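Local structure of glycoside hydrolase family protein (Novosphingobium sp. PP1Y, 6Q2F) at residues A995-R1000 / S1026-Y1031; S546-Y551 / I825-N830; Q638-A643 / G671-V676; V211-V216 / I413-K418; P879-T884 / I917-R922. The protein is an alpha-L-rhamnosidase, a glycoside hydrolase that probably removes terminal alpha-L-rhamnose units from its glycoside substrates. All blocks are in the same frame, centred on the assembly; numbering follows the deposited sequence.

Contact 1 (A995-R1000 / S1026-Y1031)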
# COMPACT_ATOMS: atom_id res chain seq x y z
N ALA A 995 -44.51 -4.95 4.17
CA ALA A 995 -44.48 -6.07 3.23
C ALA A 995 -43.03 -6.50 3.06
O ALA A 995 -42.14 -5.66 2.94
CB ALA A 995 -45.09 -5.69 1.87
N PHE A 996 -42.81 -7.81 3.07
CA PHE A 996 -41.46 -8.35 3.06
C PHE A 996 -41.12 -8.96 1.71
O PHE A 996 -41.93 -9.67 1.11
CB PHE A 996 -41.29 -9.39 4.15
CG PHE A 996 -41.33 -8.82 5.53
CD1 PHE A 996 -40.18 -8.28 6.10
CD2 PHE A 996 -42.50 -8.83 6.28
CE1 PHE A 996 -40.20 -7.76 7.37
CE2 PHE A 996 -42.52 -8.30 7.57
CZ PHE A 996 -41.37 -7.76 8.11
N GLN A 997 -39.92 -8.64 1.22
CA GLN A 997 -39.36 -9.28 0.05
C GLN A 997 -39.56 -10.79 0.09
O GLN A 997 -39.27 -11.45 1.10
CB GLN A 997 -37.87 -8.96 -0.04
CG GLN A 997 -37.27 -9.39 -1.33
CD GLN A 997 -35.87 -8.78 -1.53
OE1 GLN A 997 -35.24 -8.28 -0.60
NE2 GLN A 997 -35.40 -8.82 -2.77
N ALA A 998 -40.04 -11.34 -1.03
CA ALA A 998 -40.42 -12.74 -1.08
C ALA A 998 -39.18 -13.64 -1.05
O ALA A 998 -38.06 -13.22 -1.37
CB ALA A 998 -41.24 -13.02 -2.34
N ASP A 999 -39.40 -14.88 -0.62
CA ASP A 999 -38.36 -15.92 -0.58
C ASP A 999 -37.20 -15.50 0.32
O ASP A 999 -36.03 -15.74 0.03
CB ASP A 999 -37.89 -16.25 -1.99
CG ASP A 999 -39.02 -16.79 -2.85
OD1 ASP A 999 -39.73 -17.70 -2.36
OD2 ASP A 999 -39.24 -16.29 -3.97
N ARG A 1000 -37.54 -14.86 1.43
CA ARG A 1000 -36.55 -14.43 2.41
C ARG A 1000 -36.91 -14.92 3.80
O ARG A 1000 -36.37 -14.42 4.79
CB ARG A 1000 -36.41 -12.90 2.40
CG ARG A 1000 -35.72 -12.39 1.14
CD ARG A 1000 -34.33 -12.98 0.99
NE ARG A 1000 -33.81 -12.78 -0.36
CZ ARG A 1000 -33.12 -11.71 -0.74
NH1 ARG A 1000 -32.86 -10.75 0.13
NH2 ARG A 1000 -32.68 -11.60 -1.98
N SER A 1026 -33.56 -10.65 6.31
CA SER A 1026 -32.57 -9.89 5.56
C SER A 1026 -33.14 -9.61 4.18
O SER A 1026 -33.56 -10.54 3.48
CB SER A 1026 -31.24 -10.66 5.44
OG SER A 1026 -30.55 -10.71 6.68
N GLY A 1027 -33.17 -8.35 3.79
CA GLY A 1027 -33.72 -8.01 2.49
C GLY A 1027 -34.36 -6.63 2.55
O GLY A 1027 -33.94 -5.77 3.32
N ILE A 1028 -35.39 -6.44 1.72
CA ILE A 1028 -36.09 -5.16 1.63
C ILE A 1028 -37.47 -5.33 2.25
O ILE A 1028 -38.29 -6.11 1.76
CB ILE A 1028 -36.18 -4.67 0.18
CG1 ILE A 1028 -34.78 -4.57 -0.45
CG2 ILE A 1028 -36.86 -3.32 0.12
CD1 ILE A 1028 -34.80 -4.09 -1.89
N ALA A 1029 -37.72 -4.60 3.33
CA ALA A 1029 -39.05 -4.51 3.93
C ALA A 1029 -39.68 -3.19 3.51
O ALA A 1029 -39.06 -2.13 3.64
CB ALA A 1029 -38.97 -4.61 5.45
N THR A 1030 -40.91 -3.25 2.99
CA THR A 1030 -41.60 -2.08 2.46
C THR A 1030 -42.65 -1.61 3.46
O THR A 1030 -43.65 -2.31 3.70
CB THR A 1030 -42.23 -2.39 1.11
OG1 THR A 1030 -41.19 -2.71 0.17
CG2 THR A 1030 -43.02 -1.20 0.59
N TYR A 1031 -42.43 -0.45 4.06
CA TYR A 1031 -43.35 0.12 5.02
C TYR A 1031 -44.31 1.08 4.32
O TYR A 1031 -43.90 1.87 3.46
CB TYR A 1031 -42.61 0.86 6.13
CG TYR A 1031 -41.83 0.00 7.09
CD1 TYR A 1031 -40.63 -0.62 6.71
CD2 TYR A 1031 -42.24 -0.14 8.41
CE1 TYR A 1031 -39.90 -1.39 7.61
CE2 TYR A 1031 -41.51 -0.90 9.32
CZ TYR A 1031 -40.34 -1.52 8.91
OH TYR A 1031 -39.61 -2.27 9.80
O HOH W 1 -40.44 -5.14 0.14
O HOH W 2 -34.08 -13.01 4.58
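Ala-995 and Thr-1030 hold each other with a matched pair of backbone bonds: Thr-1030 N gives to Ala-995 O at 2.7 Å, almost perfectly straight, and Ala-995 N returns the bond to Thr-1030 O at 2.8 Å. Two residues on, Gln-997 N reaches Ile-1028 O, nearly along its C=O axis, and then the backbones part. The Gln-997 side chain takes over. With CG anti to the backbone N (chi1 -170°) and the chain extended beyond it, OE1 uses an in-plane lone pair to accept from Ile-1028 N at 3.0 Å, standing in for the backbone O of Gln-997 in the return bond of the same pair. OE1 also lies close to Gly-1027 CA, where a side chain would collide with it; the backbone angles there call for glycine in any case. Arg-1000, bent at chi2, brings NH1 to Ser-1026 O in the guanidinium plane, a weak bond of 3.4 Å, while Gln-997 CD covers one guanidinium face. Two waters help: one gives to Ile-1028 O and bonds Thr-1030 OG1, the other joins Arg-1000 O to Ser-1026 N. On the buried face, Phe-996 lays CD1 and CE1 against Ala-1029 CB, each at 3.9 Å. The paired strands 992-996 and 1028-1037 are neighbours in a six-stranded antiparallel sheet, consistent with a galactose-binding-like domain in this part of the chain, with strand 1005-1008 beyond the first and strand 1086-1095 beyond the second.

Contact 2 (S546-Y551 / I825-N830)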
# COMPACT_ATOMS: atom_id res chain seq x y z
N SER A 546 32.08 0.30 2.57
CA SER A 546 31.31 -0.87 2.17
C SER A 546 29.83 -0.65 2.42
O SER A 546 29.00 -1.05 1.61
CB SER A 546 31.81 -2.12 2.91
OG SER A 546 32.91 -2.69 2.22
N ASP A 547 29.49 0.04 3.52
CA ASP A 547 28.09 0.35 3.78
C ASP A 547 27.53 1.29 2.72
O ASP A 547 26.36 1.14 2.31
CB ASP A 547 27.93 0.96 5.17
CG ASP A 547 28.05 -0.07 6.27
OD1 ASP A 547 27.97 -1.28 5.97
OD2 ASP A 547 28.20 0.33 7.44
N ARG A 548 28.33 2.24 2.24
CA ARG A 548 27.85 3.12 1.19
C ARG A 548 27.78 2.39 -0.14
O ARG A 548 26.84 2.61 -0.92
CB ARG A 548 28.73 4.37 1.07
CG ARG A 548 28.53 5.31 2.23
CD ARG A 548 29.51 6.46 2.17
NE ARG A 548 29.33 7.30 3.35
CZ ARG A 548 29.93 8.47 3.53
NH1 ARG A 548 30.77 8.96 2.62
NH2 ARG A 548 29.68 9.14 4.63
N PHE A 549 28.73 1.49 -0.42
CA PHE A 549 28.59 0.70 -1.63
C PHE A 549 27.31 -0.11 -1.60
O PHE A 549 26.58 -0.18 -2.59
CB PHE A 549 29.76 -0.24 -1.85
CG PHE A 549 29.42 -1.35 -2.80
CD1 PHE A 549 29.22 -1.08 -4.14
CD2 PHE A 549 29.24 -2.64 -2.35
CE1 PHE A 549 28.88 -2.09 -5.03
CE2 PHE A 549 28.90 -3.65 -3.23
CZ PHE A 549 28.72 -3.37 -4.57
N LEU A 550 27.02 -0.75 -0.46
CA LEU A 550 25.83 -1.58 -0.39
C LEU A 550 24.57 -0.73 -0.54
O LEU A 550 23.65 -1.11 -1.26
CB LEU A 550 25.83 -2.38 0.92
CG LEU A 550 27.04 -3.32 0.97
CD1 LEU A 550 27.33 -3.86 2.38
CD2 LEU A 550 26.89 -4.47 -0.03
N TYR A 551 24.54 0.46 0.09
CA TYR A 551 23.48 1.43 -0.18
C TYR A 551 23.33 1.69 -1.67
O TYR A 551 22.22 1.67 -2.21
CB TYR A 551 23.76 2.74 0.56
CG TYR A 551 22.82 3.88 0.15
CD1 TYR A 551 23.13 4.71 -0.91
CD2 TYR A 551 21.62 4.09 0.82
CE1 TYR A 551 22.27 5.74 -1.31
CE2 TYR A 551 20.75 5.13 0.43
CZ TYR A 551 21.09 5.94 -0.63
OH TYR A 551 20.25 6.97 -1.03
N ILE A 825 23.55 15.48 7.52
CA ILE A 825 24.77 15.19 8.26
C ILE A 825 25.75 14.33 7.47
O ILE A 825 26.93 14.27 7.83
CB ILE A 825 24.47 14.51 9.61
CG1 ILE A 825 23.85 13.14 9.40
CG2 ILE A 825 23.53 15.38 10.45
CD1 ILE A 825 23.51 12.44 10.69
N ALA A 826 25.30 13.66 6.40
CA ALA A 826 26.20 12.80 5.65
C ALA A 826 25.58 12.47 4.30
O ALA A 826 24.37 12.57 4.12
CB ALA A 826 26.52 11.50 6.41
N THR A 827 26.52 12.03 3.26
CA THR A 827 25.87 11.33 2.17
C THR A 827 25.84 9.83 2.45
O THR A 827 26.75 9.30 3.09
CB THR A 827 26.58 11.56 0.84
OG1 THR A 827 26.01 10.70 -0.16
CG2 THR A 827 28.09 11.24 0.93
N PRO A 828 24.79 9.14 1.99
CA PRO A 828 24.76 7.67 2.09
C PRO A 828 25.47 6.95 0.96
O PRO A 828 25.58 5.72 1.00
CB PRO A 828 23.27 7.36 2.05
CG PRO A 828 22.75 8.39 1.10
CD PRO A 828 23.52 9.67 1.45
N SER A 829 25.94 7.68 -0.06
CA SER A 829 26.44 7.10 -1.30
C SER A 829 27.95 7.31 -1.44
O SER A 829 28.52 8.24 -0.86
CB SER A 829 25.70 7.72 -2.49
OG SER A 829 26.25 7.29 -3.72
N ASN A 830 28.59 6.43 -2.21
CA ASN A 830 29.99 6.55 -2.60
C ASN A 830 30.18 7.35 -3.88
O ASN A 830 31.32 7.59 -4.29
CB ASN A 830 30.62 5.17 -2.82
CG ASN A 830 31.09 4.53 -1.55
OD1 ASN A 830 31.42 5.21 -0.58
ND2 ASN A 830 31.15 3.19 -1.55
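The main apolar interaction is a CH-pi contact: Pro-828 CB sits 3.6 Å from the centroid of the Tyr-551 ring, only 6° off its normal, and Pro-828 CG lies 3.4 Å from Tyr-551 CZ. Tyr-551 CG is anti to the backbone N (chi1 170°), which lays the ring alongside the proline, both pointing the same way. An alanine at Tyr-551 would remove this platform and the hydroxyl bonded to Arg-555 and Glu-740 O, and would probably loosen the seating of the proline. The contact docks a loop on a helix: 825-830 runs up to helix 831-834 and lies against the long helix 543-575. An ST turn shapes the loop, Ser-829 N giving to Thr-827 OG1 at 3.0 Å, and Ser-829 OG caps Thr-831 N while also bonding Asp-552. Polar approaches between the segments are not hydrogen bonds. Arg-548, extended from CG to NE, runs its guanidinium under Thr-827 O, which lies 3.0 Å above one face, offset toward the rim; NE pairs instead with Glu-544. The aliphatic part of Arg-548 packs on carbonyl oxygens, CG 3.2 Å from Pro-828 O and CB 3.3 Å from Asn-830 OD1. Asn-830 ND2 bonds Gln-545 O.

Contact 3 (Q638-A643 / G671-V676)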
# COMPACT_ATOMS: atom_id res chain seq x y z
N GLN A 638 -0.97 12.60 -13.46
CA GLN A 638 -1.98 11.60 -13.72
C GLN A 638 -3.34 12.10 -13.26
O GLN A 638 -4.33 11.84 -13.87
CB GLN A 638 -1.65 10.27 -13.10
CG GLN A 638 -0.42 9.62 -13.67
CD GLN A 638 0.81 9.91 -12.88
OE1 GLN A 638 0.90 10.91 -12.20
NE2 GLN A 638 1.75 9.03 -12.93
N ASN A 639 -3.34 12.79 -12.13
CA ASN A 639 -4.53 13.35 -11.49
C ASN A 639 -5.44 12.31 -10.82
O ASN A 639 -5.88 12.50 -9.74
CB ASN A 639 -5.30 14.33 -12.35
CG ASN A 639 -6.30 15.15 -11.57
OD1 ASN A 639 -6.00 15.69 -10.55
ND2 ASN A 639 -7.49 15.23 -12.05
N LEU A 640 -5.70 11.22 -11.50
CA LEU A 640 -6.48 10.16 -10.94
C LEU A 640 -5.69 9.42 -9.87
O LEU A 640 -4.53 9.18 -10.01
CB LEU A 640 -6.94 9.22 -12.04
CG LEU A 640 -7.91 9.77 -13.07
CD1 LEU A 640 -8.03 8.91 -14.28
CD2 LEU A 640 -9.27 10.02 -12.49
N VAL A 641 -6.33 9.07 -8.79
CA VAL A 641 -5.72 8.35 -7.68
C VAL A 641 -6.67 7.23 -7.31
O VAL A 641 -7.76 7.49 -6.78
CB VAL A 641 -5.46 9.24 -6.46
CG1 VAL A 641 -4.82 8.43 -5.34
CG2 VAL A 641 -4.62 10.46 -6.81
N ALA A 642 -6.27 6.00 -7.55
CA ALA A 642 -7.15 4.88 -7.25
C ALA A 642 -6.77 4.27 -5.91
O ALA A 642 -5.65 4.41 -5.42
CB ALA A 642 -7.08 3.81 -8.34
N ALA A 643 -7.74 3.59 -5.31
CA ALA A 643 -7.45 2.79 -4.14
C ALA A 643 -8.31 1.54 -4.12
O ALA A 643 -9.51 1.59 -4.38
CB ALA A 643 -7.64 3.58 -2.85
N GLY A 671 -6.62 11.85 -0.61
CA GLY A 671 -6.26 12.11 -2.00
C GLY A 671 -6.81 11.11 -2.99
O GLY A 671 -6.61 11.29 -4.20
N VAL A 672 -7.48 10.05 -2.56
CA VAL A 672 -8.11 9.13 -3.49
C VAL A 672 -9.28 9.83 -4.17
O VAL A 672 -10.07 10.54 -3.53
CB VAL A 672 -8.56 7.87 -2.76
CG1 VAL A 672 -9.36 6.95 -3.71
CG2 VAL A 672 -7.34 7.16 -2.17
N ASN A 673 -9.40 9.63 -5.49
CA ASN A 673 -10.58 10.10 -6.20
C ASN A 673 -11.09 9.09 -7.22
O ASN A 673 -11.88 9.45 -8.10
CB ASN A 673 -10.29 11.46 -6.89
CG ASN A 673 -9.10 11.40 -7.82
OD1 ASN A 673 -8.77 10.35 -8.37
ND2 ASN A 673 -8.45 12.54 -8.01
N ARG A 674 -10.63 7.84 -7.17
CA ARG A 674 -11.24 6.75 -7.94
C ARG A 674 -11.21 5.51 -7.07
O ARG A 674 -10.28 4.69 -7.15
CB ARG A 674 -10.51 6.49 -9.26
CG ARG A 674 -11.03 5.24 -9.97
CD ARG A 674 -10.64 5.19 -11.42
NE ARG A 674 -11.29 6.23 -12.20
CZ ARG A 674 -11.07 6.44 -13.50
NH1 ARG A 674 -10.22 5.66 -14.16
NH2 ARG A 674 -11.71 7.41 -14.13
N PRO A 675 -12.19 5.34 -6.19
CA PRO A 675 -12.24 4.12 -5.39
C PRO A 675 -12.43 2.91 -6.30
O PRO A 675 -13.14 2.96 -7.30
CB PRO A 675 -13.43 4.34 -4.46
CG PRO A 675 -13.52 5.89 -4.35
CD PRO A 675 -13.21 6.32 -5.77
N VAL A 676 -11.73 1.83 -5.97
CA VAL A 676 -11.92 0.54 -6.62
C VAL A 676 -12.32 -0.41 -5.50
O VAL A 676 -11.48 -0.81 -4.68
CB VAL A 676 -10.66 0.07 -7.37
CG1 VAL A 676 -10.98 -1.22 -8.17
CG2 VAL A 676 -10.15 1.18 -8.31
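Asn-639 O lies in the plane of the Asn-673 amide and takes a nearly straight bond of 3.1 Å from Asn-673 ND2; Leu-725 O is a second acceptor for ND2. The Leu-640 side chain crosses that of Arg-674 obliquely, with CD1 3.6 Å above one guanidinium face, toward the rim. Arg-674 also bonds Ser-52 O and Tyr-581 OH. At Val-641 the grip is tightest. Its N gives to Asn-673 OD1 at 2.8 Å, from above the amide plane, so that one asparagine side chain, turned into the crowded position between its own N and carbonyl carbon (chi1 56°), clasps the backbone by both ends of its amide. Val-641 O receives two bonds, from Asn-673 N at 3.0 Å and from Arg-674 N at 2.9 Å. Ala-642 begins the parallel pairing, opposite Arg-674, and its CB meets Val-676 CG2. Ala-643 O accepts from Val-676 N at 2.7 Å, whereas its N makes only a weak bond to Arg-674 O; its CB packs on Val-672 CG2 at 3.7 Å. Gly-671 closes helix 657-670 with a Schellman motif, and residues 671-673 lead on to strand 674-677. Strand 642-649, the helix and strand 674-677 form a beta-alpha-beta unit, the last step of a closed ring of eight parallel strands, since 674-677 also pairs with 56-62: a (beta/alpha)8 barrel, with the sodium about 10 Å from the Ala-643 side chain.

Contact 4 (V211-V216 / I413-K418)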
# COMPACT_ATOMS: atom_id res chain seq x y z
N VAL A 211 34.51 -13.76 -11.62
CA VAL A 211 35.52 -14.28 -10.70
C VAL A 211 36.38 -13.11 -10.26
O VAL A 211 36.91 -12.37 -11.10
CB VAL A 211 36.37 -15.37 -11.36
CG1 VAL A 211 37.28 -16.02 -10.35
CG2 VAL A 211 35.46 -16.40 -11.99
N LEU A 212 36.50 -12.93 -8.96
CA LEU A 212 37.32 -11.88 -8.39
C LEU A 212 38.35 -12.51 -7.48
O LEU A 212 38.09 -13.52 -6.82
CB LEU A 212 36.48 -10.87 -7.60
CG LEU A 212 35.34 -10.22 -8.37
CD1 LEU A 212 34.48 -9.44 -7.40
CD2 LEU A 212 35.88 -9.33 -9.51
N ALA A 213 39.54 -11.92 -7.47
CA ALA A 213 40.59 -12.32 -6.55
C ALA A 213 41.11 -11.06 -5.87
O ALA A 213 41.14 -9.98 -6.46
CB ALA A 213 41.73 -13.05 -7.25
N PHE A 214 41.51 -11.22 -4.62
CA PHE A 214 42.01 -10.10 -3.85
C PHE A 214 42.86 -10.64 -2.71
O PHE A 214 42.59 -11.73 -2.21
CB PHE A 214 40.86 -9.23 -3.31
CG PHE A 214 39.77 -10.02 -2.63
CD1 PHE A 214 39.83 -10.28 -1.28
CD2 PHE A 214 38.68 -10.48 -3.35
CE1 PHE A 214 38.82 -11.00 -0.64
CE2 PHE A 214 37.67 -11.20 -2.72
CZ PHE A 214 37.75 -11.46 -1.36
N PRO A 215 43.90 -9.91 -2.31
CA PRO A 215 44.74 -10.37 -1.20
C PRO A 215 44.00 -10.25 0.11
O PRO A 215 43.12 -9.40 0.29
CB PRO A 215 45.94 -9.43 -1.25
CG PRO A 215 45.87 -8.76 -2.60
CD PRO A 215 44.42 -8.69 -2.94
N VAL A 216 44.37 -11.11 1.05
CA VAL A 216 43.68 -11.20 2.33
C VAL A 216 44.73 -11.65 3.33
O VAL A 216 45.68 -12.35 2.95
CB VAL A 216 42.47 -12.15 2.23
CG1 VAL A 216 41.42 -11.63 1.27
CG2 VAL A 216 42.90 -13.57 1.89
N ILE A 413 41.12 -8.07 -8.29
CA ILE A 413 41.43 -8.41 -9.67
C ILE A 413 40.25 -9.16 -10.27
O ILE A 413 39.69 -10.06 -9.63
CB ILE A 413 42.71 -9.25 -9.78
CG1 ILE A 413 43.92 -8.46 -9.28
CG2 ILE A 413 42.95 -9.67 -11.21
CD1 ILE A 413 45.18 -9.30 -9.19
N ASP A 414 39.89 -8.80 -11.49
CA ASP A 414 38.81 -9.46 -12.22
C ASP A 414 39.41 -10.59 -13.04
O ASP A 414 39.99 -10.37 -14.09
CB ASP A 414 38.09 -8.46 -13.11
CG ASP A 414 36.84 -9.04 -13.73
OD1 ASP A 414 36.66 -10.28 -13.67
OD2 ASP A 414 36.03 -8.26 -14.28
N LEU A 415 39.21 -11.83 -12.58
CA LEU A 415 39.68 -13.02 -13.27
C LEU A 415 38.60 -13.67 -14.13
O LEU A 415 38.74 -14.85 -14.48
CB LEU A 415 40.20 -14.04 -12.26
CG LEU A 415 41.35 -13.62 -11.36
CD1 LEU A 415 41.71 -14.74 -10.40
CD2 LEU A 415 42.54 -13.24 -12.22
N THR A 416 37.52 -12.95 -14.47
CA THR A 416 36.42 -13.57 -15.20
C THR A 416 36.90 -14.22 -16.49
O THR A 416 36.52 -15.35 -16.81
CB THR A 416 35.34 -12.53 -15.48
OG1 THR A 416 34.90 -11.96 -14.24
CG2 THR A 416 34.14 -13.17 -16.17
N ASP A 417 37.74 -13.51 -17.25
CA ASP A 417 38.47 -14.02 -18.41
C ASP A 417 38.96 -15.45 -18.25
O ASP A 417 38.80 -16.28 -19.15
CB ASP A 417 39.70 -13.14 -18.68
CG ASP A 417 39.41 -11.95 -19.56
OD1 ASP A 417 38.23 -11.78 -19.96
OD2 ASP A 417 40.36 -11.19 -19.84
N LYS A 418 39.58 -15.74 -17.11
CA LYS A 418 40.41 -16.93 -16.98
C LYS A 418 39.64 -18.18 -16.58
O LYS A 418 40.23 -19.27 -16.59
CB LYS A 418 41.51 -16.65 -15.94
CG LYS A 418 42.00 -15.20 -15.97
CD LYS A 418 42.79 -14.90 -17.24
CE LYS A 418 44.29 -14.99 -17.01
NZ LYS A 418 44.80 -13.77 -16.33
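Asp-414 OD1 takes two bonds, both from Thr-416. OG1 of Thr-416 gives to it at a very short 2.5 Å, on the syn lone pair, and Thr-416 N gives to it at 2.9 Å from above the carboxylate plane, closing an Asx turn. Asp-414 CG stands anti to its backbone N (chi1 -171°), which puts OD1 over the turn, while OD2 pairs with Arg-529; that arginine and the two donors would be expected to keep the acid ionised. With its proton directed at Asp-414 OD1, Thr-416 OG1 is left to accept from Val-211 N at 3.2 Å, so the hydroxyl ties the turn to strand 206-217. An alanine at Asp-414 would remove both OD1 bonds and the Arg-529 salt bridge, and would probably let Thr-416 swing away from Val-211. Ala-213 and Ile-413 exchange two backbone bonds, the one from Ile-413 N to Ala-213 O being 2.6 Å and nearly along the C=O axis, and Leu-415 N gives to Val-211 O. On the Ala-213 face, Leu-415 lays CD1 on Ala-213 CB at 3.6 Å, and its CB lies against Val-211 CG1. On the other face, Leu-212 CD2 touches Asp-414 CA. The short strand 413-414 is an outermost strand of a four-stranded antiparallel sheet, added beside 206-217 and ended by an Asx turn that leads into a 3-10 segment.

Contact 5 (P879-T884 / I917-R922)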
# COMPACT_ATOMS: atom_id res chain seq x y z
N PRO A 879 -2.47 30.29 6.53
CA PRO A 879 -3.06 28.94 6.50
C PRO A 879 -4.08 28.80 5.39
O PRO A 879 -4.86 29.71 5.11
CB PRO A 879 -3.74 28.82 7.87
CG PRO A 879 -3.17 29.91 8.72
CD PRO A 879 -2.71 31.00 7.80
N ASP A 880 -4.08 27.63 4.74
CA ASP A 880 -5.08 27.37 3.71
C ASP A 880 -6.44 27.08 4.33
O ASP A 880 -7.46 27.66 3.91
CB ASP A 880 -4.63 26.21 2.83
CG ASP A 880 -5.40 26.14 1.52
OD1 ASP A 880 -6.11 27.12 1.21
OD2 ASP A 880 -5.27 25.11 0.80
N PHE A 881 -6.49 26.18 5.31
CA PHE A 881 -7.74 25.86 5.98
C PHE A 881 -7.47 25.73 7.47
O PHE A 881 -6.54 25.04 7.89
CB PHE A 881 -8.38 24.56 5.47
CG PHE A 881 -9.55 24.10 6.31
CD1 PHE A 881 -10.76 24.76 6.25
CD2 PHE A 881 -9.43 23.03 7.17
CE1 PHE A 881 -11.84 24.37 7.04
CE2 PHE A 881 -10.49 22.62 7.96
CZ PHE A 881 -11.70 23.29 7.89
N THR A 882 -8.29 26.40 8.26
CA THR A 882 -8.26 26.25 9.70
C THR A 882 -9.65 26.55 10.23
O THR A 882 -10.54 26.96 9.48
CB THR A 882 -7.21 27.15 10.36
OG1 THR A 882 -7.03 26.73 11.71
CG2 THR A 882 -7.70 28.59 10.34
N PHE A 883 -9.84 26.34 11.53
CA PHE A 883 -11.18 26.43 12.09
C PHE A 883 -11.13 26.65 13.59
O PHE A 883 -10.22 26.17 14.28
CB PHE A 883 -12.00 25.17 11.78
CG PHE A 883 -11.39 23.91 12.30
CD1 PHE A 883 -11.66 23.47 13.59
CD2 PHE A 883 -10.54 23.16 11.51
CE1 PHE A 883 -11.09 22.30 14.08
CE2 PHE A 883 -9.96 21.98 11.98
CZ PHE A 883 -10.24 21.55 13.27
N THR A 884 -12.14 27.37 14.10
CA THR A 884 -12.35 27.56 15.52
C THR A 884 -13.72 27.01 15.90
O THR A 884 -14.57 26.77 15.05
CB THR A 884 -12.26 29.03 15.93
OG1 THR A 884 -13.34 29.76 15.34
CG2 THR A 884 -10.95 29.64 15.43
N ILE A 917 -18.47 24.90 13.85
CA ILE A 917 -17.19 25.58 13.76
C ILE A 917 -17.35 26.88 12.99
O ILE A 917 -18.36 27.13 12.34
CB ILE A 917 -16.11 24.71 13.09
CG1 ILE A 917 -16.49 24.43 11.64
CG2 ILE A 917 -15.90 23.42 13.87
CD1 ILE A 917 -15.41 23.63 10.86
N GLU A 918 -16.32 27.72 13.06
CA GLU A 918 -16.11 28.79 12.11
C GLU A 918 -14.92 28.37 11.25
O GLU A 918 -13.81 28.20 11.76
CB GLU A 918 -15.86 30.14 12.80
CG GLU A 918 -17.09 30.73 13.49
CD GLU A 918 -17.30 32.21 13.18
OE1 GLU A 918 -16.38 33.02 13.43
OE2 GLU A 918 -18.38 32.55 12.66
N ALA A 919 -15.18 28.17 9.96
CA ALA A 919 -14.18 27.63 9.04
C ALA A 919 -13.53 28.77 8.27
O ALA A 919 -14.24 29.63 7.73
CB ALA A 919 -14.81 26.62 8.08
N HIS A 920 -12.19 28.78 8.23
CA HIS A 920 -11.39 29.83 7.60
C HIS A 920 -10.73 29.27 6.35
O HIS A 920 -9.95 28.32 6.45
CB HIS A 920 -10.31 30.37 8.54
CG HIS A 920 -10.85 31.07 9.75
ND1 HIS A 920 -10.54 32.38 10.05
CD2 HIS A 920 -11.68 30.64 10.73
CE1 HIS A 920 -11.17 32.73 11.16
NE2 HIS A 920 -11.85 31.69 11.60
N PHE A 921 -11.03 29.85 5.20
CA PHE A 921 -10.46 29.42 3.93
C PHE A 921 -9.63 30.55 3.36
O PHE A 921 -10.04 31.73 3.41
CB PHE A 921 -11.55 29.01 2.94
CG PHE A 921 -12.51 27.99 3.48
CD1 PHE A 921 -13.58 28.38 4.26
CD2 PHE A 921 -12.33 26.64 3.21
CE1 PHE A 921 -14.46 27.44 4.76
CE2 PHE A 921 -13.21 25.70 3.70
CZ PHE A 921 -14.27 26.10 4.49
N ARG A 922 -8.45 30.21 2.83
CA ARG A 922 -7.57 31.19 2.20
C ARG A 922 -8.07 31.45 0.78
O ARG A 922 -7.51 31.01 -0.22
CB ARG A 922 -6.13 30.70 2.20
CG ARG A 922 -5.10 31.73 1.70
CD ARG A 922 -3.70 31.12 1.65
NE ARG A 922 -3.62 29.98 0.74
CZ ARG A 922 -2.79 28.95 0.87
NH1 ARG A 922 -1.97 28.88 1.91
NH2 ARG A 922 -2.79 27.98 -0.03
O HOH W 3 -7.47 29.69 6.32
O HOH W 4 -5.65 29.01 -0.89
O HOH W 5 -13.23 32.11 14.03
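Strands 881-884 and 917-921 run antiparallel, 157° apart, with two-way backbone bonds at Thr-882/His-920 and Thr-884/Glu-918 and one more from Arg-922 N to Asp-880 O. On the buried face, Phe-881 and Phe-921 lie side by side, pointing the same way, their rings oblique with CD1 and CE2 3.7 Å apart. Phe-881 CE1 also meets Ala-919 CB, which comes in at the ring edge. On the other face, Thr-882 CG2 packs against His-920 CB at 3.6 Å. A water at the edge of the His-920 ring bonds NE2 at 2.8 Å and Thr-884 OG1, while ND1 is held by Glu-949. Just past the paired strands, the Asp-880 carboxylate stacks on the Arg-922 guanidinium, planes 7° apart, OD1 3.6 Å from NH2. This long salt bridge therefore acts through charge alone, with no N-H aimed at the oxygen; a water between OD1 and NE links them. Tyr-905 and His-896 bond the carboxylate, and Ala-878 O and Asp-733 hold Arg-922 NH1, which probably helps steady both charges.

From the N terminus, contact 4 closes first, bringing 413-418 back to 211-216 over 196 intervening residues and completing one side of a small antiparallel sheet. Contact 2 then spans 273 residues, fastening the loop before helix 831-834 to the long helix 543-575. Contact 3 falls wholly within that span, a short beta-alpha-beta closure in the parallel sheet. Contacts 5 and 1 follow in series, each a local antiparallel pairing in a separate beta region. No two contacts cross or touch. Contacts 2 and 4 come nearest, about 9 Å between closest atoms, whereas contacts 1 and 4 lie on opposite sides of the chain's centre, centres 80 Å apart.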